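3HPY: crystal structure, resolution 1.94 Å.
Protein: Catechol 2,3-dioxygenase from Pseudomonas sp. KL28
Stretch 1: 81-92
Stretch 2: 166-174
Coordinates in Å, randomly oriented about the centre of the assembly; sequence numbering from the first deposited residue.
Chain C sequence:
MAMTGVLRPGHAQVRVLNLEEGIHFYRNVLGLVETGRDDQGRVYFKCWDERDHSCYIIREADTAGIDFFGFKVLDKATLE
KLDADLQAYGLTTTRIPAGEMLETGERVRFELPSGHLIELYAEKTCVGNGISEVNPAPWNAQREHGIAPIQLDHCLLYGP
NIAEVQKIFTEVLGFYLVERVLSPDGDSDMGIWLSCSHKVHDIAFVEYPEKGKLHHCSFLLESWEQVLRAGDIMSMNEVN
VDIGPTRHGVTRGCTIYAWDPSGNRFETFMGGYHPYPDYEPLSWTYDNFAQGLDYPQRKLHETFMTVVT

Stretch 1, residues 81-92: KLDADLQAYGLT
Stretch 2 166-174: QKIFTEVLG

Residues 81-92 and 166-174 of catechol 2,3-dioxygenase, two helix ends of one chain, bury 434 Å² between them. The helices carrying Leu82 and Ile168 both begin earlier in the chain; their N-to-C directions differ by 139° and their axes come no closer than 11.6 Å. The register is set by Asp85 opposite Val172 (CA to CA 6.6 Å) and Leu82 opposite Leu173 (CA to CA 7.3 Å). The first helix closes in a Schellman motif: Gly90, at phi/psi 116/1, donates from N to Gln87 O (2.8 Å), and Leu91 N reaches back to Leu86 O (2.9 Å). Such a phi suits glycine, since a CB would jam against the preceding carbonyl; the turn leads into extended Leu91 (-87/143), whose CB points toward the other stretch. In the second stretch Val172 N and Leu173 N both bond to Ile168 O (2.9 and 3.0 Å), and Gly174 then leaves with phi 71°.

The apolar packing centres on Leu82, Leu86 and Leu91, which share the m,t rotamer. Leu82 and Leu86 leave their backbone sideways, but their ends come nearer. Leu86 CD2 lies 3.8 Å from Val172 CG1, 4.2 Å from Ile168 CG2 and 4.4 Å from Leu173 CD2, so one methyl meets three aliphatic side chains. Leu82 CD2 approaches Val172 O (3.7 Å) and Leu173 CD1 (4.5 Å), with Leu173 in m,m. Leu91 CD1 packs on Ile168 CG2 at 3.8 Å; Ile168 is m,t. The buried Leu82, Leu86, Ile168 and Leu173 offer methyl groups that need no polar partners. Val172, chi1 t, points toward the first helix, its CG1 4.0 Å from Asp85 O.

Tyr89 (chi1 -167°, chi2 74°) supplies the aromatic contact and gives up 95 Å², the most of any residue here. Val172 CG2 sits over one ring face, 3.9 Å from the centroid and 24° off the normal, a CH-pi contact in which the compact branched side chain fits closely. Tyr89 CE2 also meets Ile168 CG1 at 3.6 Å.

The direct hydrogen bond across the stretches runs from Lys167 NZ to Tyr89 OH (3.2 Å), near the ring plane; Lys167 has chi values -63°, -172°, -78° and 74°. Glu171 OE1 stands 4.1 Å from Tyr89 OH, also at the ring edge. A water links the stretches, donating to Val172 O (3.0 Å) and weakly to Asp85 OD2 (2.9 Å). That carboxylate, chi1 -58°, also forms a salt bridge within its helix, Lys81 NZ to Asp85 OD2 (3.1 Å).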

# COMPACT_ATOMS: atom_id res chain seq x y z
N LYS C 81 -33.75 -24.61 13.93
CA LYS C 81 -34.64 -23.90 13.01
C LYS C 81 -34.28 -24.18 11.55
O LYS C 81 -35.14 -24.53 10.74
CB LYS C 81 -34.54 -22.40 13.32
CG LYS C 81 -35.72 -21.58 12.88
CD LYS C 81 -35.57 -21.11 11.45
CE LYS C 81 -36.68 -20.13 11.10
NZ LYS C 81 -36.58 -19.66 9.69
N LEU C 82 -33.00 -24.06 11.21
CA LEU C 82 -32.55 -24.31 9.85
C LEU C 82 -32.63 -25.79 9.45
O LEU C 82 -33.01 -26.11 8.32
CB LEU C 82 -31.13 -23.77 9.67
CG LEU C 82 -31.17 -22.24 9.73
CD1 LEU C 82 -29.77 -21.68 9.94
CD2 LEU C 82 -31.79 -21.71 8.44
N ASP C 83 -32.29 -26.68 10.37
CA ASP C 83 -32.38 -28.11 10.07
C ASP C 83 -33.83 -28.37 9.62
O ASP C 83 -34.06 -28.99 8.59
CB ASP C 83 -32.05 -28.94 11.33
CG ASP C 83 -32.01 -30.45 11.06
OD1 ASP C 83 -31.98 -31.20 12.06
OD2 ASP C 83 -31.99 -30.88 9.89
N ALA C 84 -34.80 -27.86 10.39
CA ALA C 84 -36.22 -28.05 10.07
C ALA C 84 -36.63 -27.48 8.72
O ALA C 84 -37.41 -28.10 7.99
CB ALA C 84 -37.09 -27.44 11.16
N ASP C 85 -36.11 -26.30 8.39
CA ASP C 85 -36.44 -25.66 7.12
C ASP C 85 -35.83 -26.44 5.95
O ASP C 85 -36.37 -26.43 4.85
CB ASP C 85 -35.93 -24.22 7.09
CG ASP C 85 -36.49 -23.37 8.22
OD1 ASP C 85 -37.69 -23.53 8.54
OD2 ASP C 85 -35.75 -22.55 8.79
N LEU C 86 -34.71 -27.10 6.21
CA LEU C 86 -34.06 -27.89 5.17
C LEU C 86 -34.89 -29.13 4.89
O LEU C 86 -35.05 -29.55 3.74
CB LEU C 86 -32.64 -28.29 5.60
CG LEU C 86 -31.59 -27.17 5.57
CD1 LEU C 86 -30.35 -27.62 6.33
CD2 LEU C 86 -31.24 -26.82 4.12
N GLN C 87 -35.44 -29.73 5.94
CA GLN C 87 -36.26 -30.92 5.75
C GLN C 87 -37.60 -30.56 5.13
O GLN C 87 -38.09 -31.26 4.25
CB GLN C 87 -36.46 -31.64 7.07
CG GLN C 87 -35.19 -31.97 7.79
CD GLN C 87 -35.44 -32.83 9.00
OE1 GLN C 87 -34.85 -32.62 10.06
NE2 GLN C 87 -36.32 -33.81 8.85
N ALA C 88 -38.20 -29.46 5.58
CA ALA C 88 -39.49 -29.03 5.04
C ALA C 88 -39.34 -28.76 3.54
O ALA C 88 -40.27 -28.97 2.76
CB ALA C 88 -39.98 -27.76 5.75
N TYR C 89 -38.14 -28.30 3.16
CA TYR C 89 -37.82 -27.99 1.77
C TYR C 89 -37.71 -29.27 0.97
O TYR C 89 -37.88 -29.27 -0.25
CB TYR C 89 -36.48 -27.24 1.70
CG TYR C 89 -36.21 -26.59 0.35
CD1 TYR C 89 -36.89 -25.45 -0.05
CD2 TYR C 89 -35.28 -27.15 -0.55
CE1 TYR C 89 -36.67 -24.86 -1.30
CE2 TYR C 89 -35.05 -26.57 -1.80
CZ TYR C 89 -35.75 -25.43 -2.17
OH TYR C 89 -35.53 -24.87 -3.41
N GLY C 90 -37.39 -30.37 1.66
CA GLY C 90 -37.27 -31.65 0.98
C GLY C 90 -35.88 -32.26 1.01
O GLY C 90 -35.67 -33.34 0.46
N LEU C 91 -34.94 -31.59 1.66
CA LEU C 91 -33.57 -32.09 1.74
C LEU C 91 -33.43 -33.03 2.93
O LEU C 91 -34.02 -32.81 3.99
CB LEU C 91 -32.58 -30.93 1.88
CG LEU C 91 -32.45 -29.98 0.68
CD1 LEU C 91 -31.62 -28.77 1.06
CD2 LEU C 91 -31.83 -30.71 -0.50
N THR C 92 -32.64 -34.08 2.75
CA THR C 92 -32.42 -35.02 3.84
C THR C 92 -31.22 -34.52 4.63
O THR C 92 -30.18 -34.18 4.05
CB THR C 92 -32.11 -36.42 3.30
OG1 THR C 92 -33.11 -36.78 2.33
CG2 THR C 92 -32.13 -37.44 4.43
N GLN C 166 -28.68 -22.39 -5.75
CA GLN C 166 -29.00 -21.02 -5.43
C GLN C 166 -30.30 -20.95 -4.61
O GLN C 166 -30.34 -20.31 -3.55
CB GLN C 166 -29.13 -20.19 -6.72
CG GLN C 166 -29.71 -18.80 -6.51
CD GLN C 166 -29.51 -17.88 -7.70
OE1 GLN C 166 -29.47 -18.32 -8.85
NE2 GLN C 166 -29.39 -16.58 -7.43
N LYS C 167 -31.35 -21.61 -5.10
CA LYS C 167 -32.64 -21.61 -4.42
C LYS C 167 -32.52 -21.99 -2.95
O LYS C 167 -33.09 -21.32 -2.09
CB LYS C 167 -33.61 -22.59 -5.10
CG LYS C 167 -33.95 -22.26 -6.54
CD LYS C 167 -35.08 -23.16 -7.09
CE LYS C 167 -34.60 -24.57 -7.49
NZ LYS C 167 -34.31 -25.48 -6.33
N ILE C 168 -31.79 -23.05 -2.67
CA ILE C 168 -31.63 -23.49 -1.29
C ILE C 168 -30.92 -22.42 -0.48
O ILE C 168 -31.31 -22.12 0.66
CB ILE C 168 -30.81 -24.79 -1.21
CG1 ILE C 168 -31.49 -25.88 -2.03
CG2 ILE C 168 -30.67 -25.22 0.24
CD1 ILE C 168 -30.64 -27.10 -2.23
N PHE C 169 -29.87 -21.84 -1.05
CA PHE C 169 -29.14 -20.80 -0.34
C PHE C 169 -29.94 -19.53 -0.12
O PHE C 169 -29.94 -18.99 0.99
CB PHE C 169 -27.83 -20.46 -1.06
CG PHE C 169 -26.70 -21.37 -0.67
CD1 PHE C 169 -26.52 -22.59 -1.31
CD2 PHE C 169 -25.86 -21.03 0.39
CE1 PHE C 169 -25.52 -23.47 -0.89
CE2 PHE C 169 -24.86 -21.90 0.82
CZ PHE C 169 -24.68 -23.13 0.18
N THR C 170 -30.63 -19.04 -1.16
CA THR C 170 -31.40 -17.81 -1.04
C THR C 170 -32.81 -17.96 -0.47
O THR C 170 -33.35 -17.02 0.10
CB THR C 170 -31.51 -17.04 -2.40
OG1 THR C 170 -32.39 -17.74 -3.29
CG2 THR C 170 -30.14 -16.89 -3.04
N GLU C 171 -33.41 -19.14 -0.62
CA GLU C 171 -34.75 -19.33 -0.09
C GLU C 171 -34.77 -20.07 1.24
O GLU C 171 -35.76 -20.02 1.96
CB GLU C 171 -35.63 -20.04 -1.11
CG GLU C 171 -35.77 -19.28 -2.41
CD GLU C 171 -36.90 -19.78 -3.28
OE1 GLU C 171 -37.04 -21.01 -3.45
OE2 GLU C 171 -37.65 -18.93 -3.81
N VAL C 172 -33.66 -20.73 1.58
CA VAL C 172 -33.60 -21.47 2.83
C VAL C 172 -32.53 -21.01 3.83
O VAL C 172 -32.81 -20.85 5.01
CB VAL C 172 -33.40 -22.98 2.56
CG1 VAL C 172 -33.51 -23.77 3.85
CG2 VAL C 172 -34.43 -23.46 1.56
N LEU C 173 -31.30 -20.81 3.35
CA LEU C 173 -30.19 -20.39 4.21
C LEU C 173 -30.03 -18.89 4.43
O LEU C 173 -29.07 -18.45 5.07
CB LEU C 173 -28.86 -20.94 3.67
CG LEU C 173 -28.62 -22.46 3.75
CD1 LEU C 173 -29.09 -22.97 5.10
CD2 LEU C 173 -29.36 -23.17 2.65
N GLY C 174 -30.95 -18.10 3.90
CA GLY C 174 -30.88 -16.66 4.08
C GLY C 174 -29.75 -15.98 3.32
O GLY C 174 -29.25 -14.94 3.74
O HOH W 1 -35.51 -20.95 6.38